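Local coordinates for 6-aminohexanoate-cyclic-dimer hydrolase (Arthrobacter sp., PDB 3A2Q), which hydrolyses the cyclic dimer of 6-aminohexanoate, a nylon-6 by-product, to the linear dimer, at residues A[223-227]-A[245-249]; A[433-437]-A[458-464]; A[10-14]-A[63-68]. The protein carries 1 engineered substitution. All coordinates share one frame. Numbering follows the deposited sequence.

Contact 1. Residues A[223-227]-A[245-249]; sequences AALLD and RPYAQ
Residues 223-227 are an inner piece of helix 219-229. Residues 245-249 approach as an extended lead-in, R245 and P246, and then turn into the short helix 247-250. The backbones come closest at A223 and Y247, whose CA atoms are 5.0 Å apart. D227 and P246 follow, CA to CA at 6.1 Å.

D227 makes the polar link. Its chi1 at -67° (m) and chi2 at -28° bring its carboxylate close to the start of the short helix, although its CA-to-CB bond points sideways. D227 OD1 accepts a hydrogen bond from Y247 N at 2.8 Å. D227 OD2 accepts one from A248 N at 2.9 Å. Each oxygen thus takes one of two successive backbone NH groups. D227 OD2 also lies 3.4 Å from A248 CB and 3.7 Å from P246 CB. P246 itself occupies the N-cap position.

Y247 supplies the apolar part. Its chi1 is m (-67°) and chi2 is -70°, so the ring lies beside L226. L226 is mt (-82°, 174°). L226 CB is 3.7 Å from Y247 CD2, and L226 CD1 lies over one face of the ring. A223 packs at the base of the tyrosine, A223 CB to Y247 CB being 3.9 Å and A223 O to Y247 CB 3.6 Å. L464 of helix 460-473 also touches A223, L226 and Y247.

The contact lies away from the annotated sites. The carboxylate of D227, on the preceding helix of the chain, takes the first two backbone NH groups of helix 247-250, a side-chain-to-helix-N-terminus link within the amidase fold.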
loop_
_atom_site.group_PDB
_atom_site.type_symbol
_atom_site.label_atom_id
_atom_site.label_comp_id
_atom_site.label_asym_id
_atom_site.label_seq_id
_atom_site.Cartn_x
_atom_site.Cartn_y
_atom_site.Cartn_z
ATOM N N ALA A 223 -2.102 10.909 -9.129
ATOM C CA ALA A 223 -3.280 11.326 -9.881
ATOM C C ALA A 223 -3.295 10.684 -11.269
ATOM O O ALA A 223 -4.324 10.185 -11.718
ATOM C CB ALA A 223 -3.310 12.843 -10.001
ATOM N N ALA A 224 -2.151 10.687 -11.943
ATOM C CA ALA A 224 -2.056 10.096 -13.272
ATOM C C ALA A 224 -2.291 8.584 -13.242
ATOM O O ALA A 224 -2.935 8.028 -14.134
ATOM C CB ALA A 224 -0.693 10.408 -13.888
ATOM N N LEU A 225 -1.768 7.923 -12.217
ATOM C CA LEU A 225 -1.939 6.480 -12.075
ATOM C C LEU A 225 -3.410 6.110 -11.894
ATOM O O LEU A 225 -3.877 5.108 -12.430
ATOM C CB LEU A 225 -1.132 5.978 -10.879
ATOM C CG LEU A 225 0.381 6.008 -11.094
ATOM C CD1 LEU A 225 1.103 5.836 -9.770
ATOM C CD2 LEU A 225 0.763 4.917 -12.083
ATOM N N LEU A 226 -4.131 6.919 -11.125
ATOM C CA LEU A 226 -5.551 6.679 -10.892
ATOM C C LEU A 226 -6.314 6.742 -12.209
ATOM O O LEU A 226 -7.225 5.952 -12.441
ATOM C CB LEU A 226 -6.123 7.718 -9.931
ATOM C CG LEU A 226 -5.887 7.457 -8.446
ATOM C CD1 LEU A 226 -6.369 8.640 -7.627
ATOM C CD2 LEU A 226 -6.615 6.182 -8.049
ATOM N N ASP A 227 -5.943 7.685 -13.068
ATOM C CA ASP A 227 -6.613 7.823 -14.355
ATOM C C ASP A 227 -6.354 6.602 -15.221
ATOM O O ASP A 227 -7.140 6.281 -16.113
ATOM C CB ASP A 227 -6.126 9.076 -15.085
ATOM C CG ASP A 227 -6.533 10.357 -14.385
ATOM O OD1 ASP A 227 -7.573 10.351 -13.687
ATOM O OD2 ASP A 227 -5.825 11.372 -14.543
ATOM N N ARG A 245 -13.914 14.906 -13.719
ATOM C CA ARG A 245 -12.739 15.223 -14.520
ATOM C C ARG A 245 -11.606 14.256 -14.184
ATOM O O ARG A 245 -11.591 13.665 -13.106
ATOM C CB ARG A 245 -12.294 16.643 -14.181
ATOM C CG ARG A 245 -11.773 17.458 -15.336
ATOM C CD ARG A 245 -11.124 18.730 -14.806
ATOM N NE ARG A 245 -11.872 19.325 -13.697
ATOM C CZ ARG A 245 -13.089 19.851 -13.799
ATOM N NH1 ARG A 245 -13.718 19.865 -14.967
ATOM N NH2 ARG A 245 -13.678 20.369 -12.729
ATOM N N PRO A 246 -10.647 14.070 -15.105
ATOM C CA PRO A 246 -9.545 13.153 -14.793
ATOM C C PRO A 246 -8.761 13.742 -13.623
ATOM O O PRO A 246 -8.655 14.960 -13.493
ATOM C CB PRO A 246 -8.734 13.123 -16.087
ATOM C CG PRO A 246 -9.761 13.442 -17.146
ATOM C CD PRO A 246 -10.570 14.531 -16.501
ATOM N N TYR A 247 -8.218 12.885 -12.766
ATOM C CA TYR A 247 -7.476 13.366 -11.609
ATOM C C TYR A 247 -6.249 14.206 -11.945
ATOM O O TYR A 247 -5.920 15.139 -11.219
ATOM C CB TYR A 247 -7.090 12.183 -10.724
ATOM C CG TYR A 247 -8.296 11.536 -10.095
ATOM C CD1 TYR A 247 -9.024 12.198 -9.106
ATOM C CD2 TYR A 247 -8.744 10.289 -10.519
ATOM C CE1 TYR A 247 -10.175 11.633 -8.555
ATOM C CE2 TYR A 247 -9.892 9.715 -9.978
ATOM C CZ TYR A 247 -10.600 10.396 -8.995
ATOM O OH TYR A 247 -11.728 9.836 -8.446
ATOM N N ALA A 248 -5.575 13.885 -13.041
ATOM C CA ALA A 248 -4.392 14.649 -13.432
ATOM C C ALA A 248 -4.756 16.110 -13.705
ATOM O O ALA A 248 -3.902 16.992 -13.639
ATOM C CB ALA A 248 -3.751 14.030 -14.663
ATOM N N GLN A 249 -6.028 16.355 -14.002
ATOM C CA GLN A 249 -6.508 17.705 -14.281
ATOM C C GLN A 249 -7.021 18.434 -13.039
ATOM O O GLN A 249 -6.760 19.623 -12.857
ATOM C CB GLN A 249 -7.633 17.660 -15.321
ATOM C CG GLN A 249 -7.203 17.257 -16.720
ATOM C CD GLN A 249 -8.375 17.191 -17.689
ATOM O OE1 GLN A 249 -9.206 18.101 -17.742
ATOM N NE2 GLN A 249 -8.443 16.112 -18.463
#

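Contact 2. Residues A[433-437]-A[458-464]; sequences QPAIS and GREDLLL
P434 lays its ring over the start of helix 460-473 and buries more area here than any other residue of the two segments. P434 CD is 3.9 Å from G458 N, P434 CG is 4.1 Å from R459 N, and P434 CB is 3.7 Å from E460 CD. The CA atoms of P434 and E460, 6.2 Å apart, set the register.

From P434 the chain enters strand 435-442. The segments 435-437 and 460-464 run nearly parallel, at 23° (signed -23°), with axes 9.5 Å apart at closest approach. G458, at phi 79°, and R459, the N-cap residue, lead into the helix.

L463 is the main helix side chain facing the strand. In its tp rotamer (-175°, 62°), L463 CD2 reaches P434 CB at 4.0 Å and A435 N at 4.0 Å, while L463 CD1 meets I436 CG2 at 3.8 Å. I436 is tt (-168°, 168°), and I436 CD1 extends to L464 CD2 at 4.4 Å. L464 is mt (-65°, 174°). A435 points away from the helix. No hydrogen bond crosses between the segments.

At the helix start, R459 NH2 forms a salt bridge to D461 OD2 at 2.8 Å, and R459 NE donates to D461 OD1 at 2.9 Å. E460 turns its carboxylate to T190 and R193.

This is helix-on-sheet packing of an alpha/beta fold. I436 pairs with I453 of the antiparallel strand 448-455, and A435 pairs with K188 in strand 185-188. Helices 460-473 and 219-229 lie side by side on the sheet, L463 facing I436 and I453 and L464 reaching helix 219-229.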
loop_
_atom_site.group_PDB
_atom_site.type_symbol
_atom_site.label_atom_id
_atom_site.label_comp_id
_atom_site.label_asym_id
_atom_site.label_seq_id
_atom_site.Cartn_x
_atom_site.Cartn_y
_atom_site.Cartn_z
ATOM N N GLN A 433 -12.795 4.658 2.881
ATOM C CA GLN A 433 -12.458 6.020 2.478
ATOM C C GLN A 433 -11.057 6.144 1.911
ATOM O O GLN A 433 -10.146 5.424 2.315
ATOM C CB GLN A 433 -12.596 6.969 3.662
ATOM C CG GLN A 433 -14.012 7.118 4.149
ATOM C CD GLN A 433 -14.069 7.671 5.552
ATOM O OE1 GLN A 433 -13.643 7.018 6.502
ATOM N NE2 GLN A 433 -14.591 8.877 5.692
ATOM N N PRO A 434 -10.865 7.072 0.963
ATOM C CA PRO A 434 -9.549 7.267 0.353
ATOM C C PRO A 434 -8.608 7.859 1.403
ATOM O O PRO A 434 -8.971 8.790 2.128
ATOM C CB PRO A 434 -9.842 8.224 -0.802
ATOM C CG PRO A 434 -10.976 9.049 -0.264
ATOM C CD PRO A 434 -11.851 8.033 0.433
ATOM N N ALA A 435 -7.400 7.314 1.491
ATOM C CA ALA A 435 -6.437 7.779 2.483
ATOM C C ALA A 435 -5.047 7.726 1.891
ATOM O O ALA A 435 -4.637 6.708 1.330
ATOM C CB ALA A 435 -6.506 6.901 3.735
ATOM N N ILE A 436 -4.312 8.820 2.030
ATOM C CA ILE A 436 -2.978 8.889 1.460
ATOM C C ILE A 436 -1.923 9.213 2.510
ATOM O O ILE A 436 -2.177 9.966 3.453
ATOM C CB ILE A 436 -2.945 9.961 0.332
ATOM C CG1 ILE A 436 -1.653 9.862 -0.478
ATOM C CG2 ILE A 436 -3.083 11.357 0.938
ATOM C CD1 ILE A 436 -1.689 10.687 -1.750
ATOM N N SER A 437 -0.748 8.606 2.365
ATOM C CA SER A 437 0.358 8.882 3.278
ATOM C C SER A 437 1.358 9.726 2.494
ATOM O O SER A 437 1.767 9.336 1.402
ATOM C CB SER A 437 1.037 7.588 3.731
ATOM O OG SER A 437 2.089 7.879 4.637
ATOM N N GLY A 458 -14.975 8.340 -1.848
ATOM C CA GLY A 458 -14.958 8.776 -3.233
ATOM C C GLY A 458 -14.357 10.135 -3.558
ATOM O O GLY A 458 -14.318 10.519 -4.726
ATOM N N ARG A 459 -13.863 10.852 -2.558
ATOM C CA ARG A 459 -13.308 12.179 -2.808
ATOM C C ARG A 459 -11.789 12.290 -2.986
ATOM O O ARG A 459 -11.144 13.138 -2.361
ATOM C CB ARG A 459 -13.754 13.147 -1.710
ATOM C CG ARG A 459 -15.262 13.309 -1.577
ATOM C CD ARG A 459 -15.902 13.610 -2.921
ATOM N NE ARG A 459 -15.368 14.810 -3.558
ATOM C CZ ARG A 459 -15.723 16.052 -3.244
ATOM N NH1 ARG A 459 -16.618 16.274 -2.292
ATOM N NH2 ARG A 459 -15.193 17.076 -3.900
ATOM N N GLU A 460 -11.226 11.450 -3.847
ATOM C CA GLU A 460 -9.796 11.510 -4.121
ATOM C C GLU A 460 -9.466 12.869 -4.730
ATOM O O GLU A 460 -8.350 13.362 -4.599
ATOM C CB GLU A 460 -9.376 10.407 -5.096
ATOM C CG GLU A 460 -9.179 9.048 -4.451
ATOM C CD GLU A 460 -10.421 8.190 -4.484
ATOM O OE1 GLU A 460 -11.516 8.709 -4.195
ATOM O OE2 GLU A 460 -10.293 6.989 -4.793
ATOM N N ASP A 461 -10.440 13.479 -5.400
ATOM C CA ASP A 461 -10.200 14.782 -6.007
ATOM C C ASP A 461 -9.771 15.805 -4.953
ATOM O O ASP A 461 -8.768 16.496 -5.134
ATOM C CB ASP A 461 -11.446 15.262 -6.773
ATOM C CG ASP A 461 -12.670 15.396 -5.887
ATOM O OD1 ASP A 461 -12.995 14.435 -5.158
ATOM O OD2 ASP A 461 -13.318 16.463 -5.931
ATOM N N LEU A 462 -10.513 15.893 -3.852
ATOM C CA LEU A 462 -10.177 16.824 -2.778
ATOM C C LEU A 462 -8.883 16.389 -2.108
ATOM O O LEU A 462 -8.014 17.211 -1.796
ATOM C CB LEU A 462 -11.281 16.860 -1.719
ATOM C CG LEU A 462 -12.628 17.478 -2.082
ATOM C CD1 LEU A 462 -13.543 17.415 -0.861
ATOM C CD2 LEU A 462 -12.434 18.924 -2.531
ATOM N N LEU A 463 -8.758 15.085 -1.895
ATOM C CA LEU A 463 -7.572 14.542 -1.248
ATOM C C LEU A 463 -6.292 14.893 -2.003
ATOM O O LEU A 463 -5.330 15.365 -1.402
ATOM C CB LEU A 463 -7.696 13.023 -1.119
ATOM C CG LEU A 463 -6.584 12.312 -0.347
ATOM C CD1 LEU A 463 -6.552 12.803 1.100
ATOM C CD2 LEU A 463 -6.825 10.821 -0.403
ATOM N N LEU A 464 -6.279 14.667 -3.313
ATOM C CA LEU A 464 -5.095 14.954 -4.118
ATOM C C LEU A 464 -4.845 16.448 -4.210
ATOM O O LEU A 464 -3.707 16.887 -4.374
ATOM C CB LEU A 464 -5.240 14.361 -5.520
ATOM C CG LEU A 464 -5.303 12.833 -5.587
ATOM C CD1 LEU A 464 -5.597 12.382 -7.004
ATOM C CD2 LEU A 464 -3.992 12.249 -5.094
#

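Contact 3. Residues A[10-14]-A[63-68]; sequences ATAQA and PFAGVP
P63 begins the second segment, which passes alongside helix 10-19 in the part formed by residues 10-14. Its backbone faces the helix: P63 O is 3.5 Å from A14 CB.

F64 comes nearest in the backbone, its CA 5.0 Å from that of A14. With chi1 at -69° (m) and chi2 at -81°, the ring reaches along the helix from A14 to T11. F64 CD1 is 3.9 Å from A14 CB and 3.8 Å from A10 O. F64 CE1 is 4.0 Å from A10 CB and 3.8 Å from T11 N. A10 O and T11 N lie at the ring edge. The ring also stacks with F112. The OG1 of T11, chi1 m, is hydrogen-bonded to D221 of helix 219-229.

F64 to V67 form a type II beta turn, closed by V67 N to F64 O at 3.0 Å. The turn ends the loop that joins helix 50-59 to strand 68-72 of the amidase sheet. The N-terminal helix thus packs on the entry to this strand, away from the annotated sites.

A65 is at the second turn position (phi -53°, psi 123°). Its O is tied to the helix by water 1, which donates to A65 O at 2.5 Å and to A14 O at 3.1 Å. G66 follows at phi 92°, psi -12°, where a CB would collide with the preceding carbonyl oxygen.

V67 points toward the helix with chi1 t (-176°). V67 CG2 lies 3.7 Å from both A14 CA and A14 CB, and V67 CG1 is 4.1 Å from A10 CB. P68 CD then passes 4.3 Å from Q13 OE1, while Q13 NE2 is hydrogen-bonded to Q8 O.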
loop_
_atom_site.group_PDB
_atom_site.type_symbol
_atom_site.label_atom_id
_atom_site.label_comp_id
_atom_site.label_asym_id
_atom_site.label_seq_id
_atom_site.Cartn_x
_atom_site.Cartn_y
_atom_site.Cartn_z
ATOM N N ALA A 10 7.609 9.731 -12.366
ATOM C CA ALA A 10 7.146 9.086 -13.591
ATOM C C ALA A 10 6.757 10.077 -14.684
ATOM O O ALA A 10 7.045 9.854 -15.859
ATOM C CB ALA A 10 5.975 8.160 -13.285
ATOM N N THR A 11 6.102 11.166 -14.295
ATOM C CA THR A 11 5.680 12.173 -15.256
ATOM C C THR A 11 6.886 12.806 -15.951
ATOM O O THR A 11 6.890 12.973 -17.171
ATOM C CB THR A 11 4.857 13.280 -14.572
ATOM O OG1 THR A 11 3.690 12.702 -13.973
ATOM C CG2 THR A 11 4.431 14.332 -15.587
ATOM N N ALA A 12 7.909 13.151 -15.175
ATOM C CA ALA A 12 9.109 13.761 -15.735
ATOM C C ALA A 12 9.892 12.762 -16.582
ATOM O O ALA A 12 10.455 13.126 -17.614
ATOM C CB ALA A 12 9.989 14.313 -14.620
ATOM N N GLN A 13 9.929 11.507 -16.150
ATOM C CA GLN A 13 10.643 10.476 -16.895
ATOM C C GLN A 13 9.968 10.184 -18.224
ATOM O O GLN A 13 10.633 9.870 -19.211
ATOM C CB GLN A 13 10.729 9.187 -16.086
ATOM C CG GLN A 13 11.732 9.239 -14.961
ATOM C CD GLN A 13 11.895 7.903 -14.284
ATOM O OE1 GLN A 13 11.930 6.868 -14.943
ATOM N NE2 GLN A 13 12.006 7.918 -12.960
ATOM N N ALA A 14 8.642 10.278 -18.241
ATOM C CA ALA A 14 7.881 10.033 -19.456
ATOM C C ALA A 14 8.156 11.155 -20.449
ATOM O O ALA A 14 8.278 10.917 -21.650
ATOM C CB ALA A 14 6.394 9.965 -19.138
ATOM N N PRO A 63 0.748 7.981 -22.499
ATOM C CA PRO A 63 1.268 9.077 -21.669
ATOM C C PRO A 63 2.496 8.727 -20.823
ATOM O O PRO A 63 3.158 9.614 -20.296
ATOM C CB PRO A 63 0.066 9.463 -20.804
ATOM C CG PRO A 63 -0.746 8.192 -20.743
ATOM C CD PRO A 63 -0.652 7.675 -22.150
ATOM N N PHE A 64 2.786 7.437 -20.686
ATOM C CA PHE A 64 3.939 6.992 -19.905
ATOM C C PHE A 64 4.746 5.935 -20.654
ATOM O O PHE A 64 5.375 5.075 -20.042
ATOM C CB PHE A 64 3.473 6.433 -18.556
ATOM C CG PHE A 64 2.914 7.474 -17.635
ATOM C CD1 PHE A 64 3.763 8.283 -16.883
ATOM C CD2 PHE A 64 1.540 7.679 -17.548
ATOM C CE1 PHE A 64 3.250 9.283 -16.060
ATOM C CE2 PHE A 64 1.021 8.676 -16.730
ATOM C CZ PHE A 64 1.878 9.480 -15.983
ATOM N N ALA A 65 4.733 6.009 -21.980
ATOM C CA ALA A 65 5.464 5.046 -22.797
ATOM C C ALA A 65 6.931 4.939 -22.377
ATOM O O ALA A 65 7.652 5.937 -22.353
ATOM C CB ALA A 65 5.370 5.431 -24.269
ATOM N N GLY A 66 7.358 3.726 -22.034
ATOM C CA GLY A 66 8.740 3.503 -21.640
ATOM C C GLY A 66 9.061 3.592 -20.157
ATOM O O GLY A 66 10.149 3.197 -19.735
ATOM N N VAL A 67 8.131 4.103 -19.356
ATOM C CA VAL A 67 8.380 4.230 -17.925
ATOM C C VAL A 67 8.199 2.903 -17.204
ATOM O O VAL A 67 7.157 2.258 -17.313
ATOM C CB VAL A 67 7.453 5.271 -17.276
ATOM C CG1 VAL A 67 7.818 5.437 -15.804
ATOM C CG2 VAL A 67 7.572 6.602 -18.008
ATOM N N PRO A 68 9.223 2.476 -16.451
ATOM C CA PRO A 68 9.161 1.212 -15.715
ATOM C C PRO A 68 8.341 1.322 -14.435
ATOM O O PRO A 68 8.237 2.400 -13.847
ATOM C CB PRO A 68 10.634 0.913 -15.403
ATOM C CG PRO A 68 11.412 1.817 -16.333
ATOM C CD PRO A 68 10.575 3.050 -16.375
HETATM O O HOH W 1 7.126 8.345 -22.836
#

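Overall arrangement
Contact 1 is the middle member of the three. Its centre is 12 Å from that of contact 2 and 15 Å from that of contact 3. Toward contact 2, A223 CB lies 3.8 Å and L226 CD1 3.9 Å from L464 CD1, and Y247 CE1 lies 3.8 Å from E460 CB. Toward contact 3, A224 CB touches F64 CZ at 3.4 Å. Helix 219-229 therefore bridges the other two, whose nearest atoms are about 12 Å apart. In sequence the contacts close one after another: 3, 1, then 2. All three lie away from the annotated sites. The side chain of A435 in contact 2 is about 13 Å from a bound 6-aminohexanoic acid.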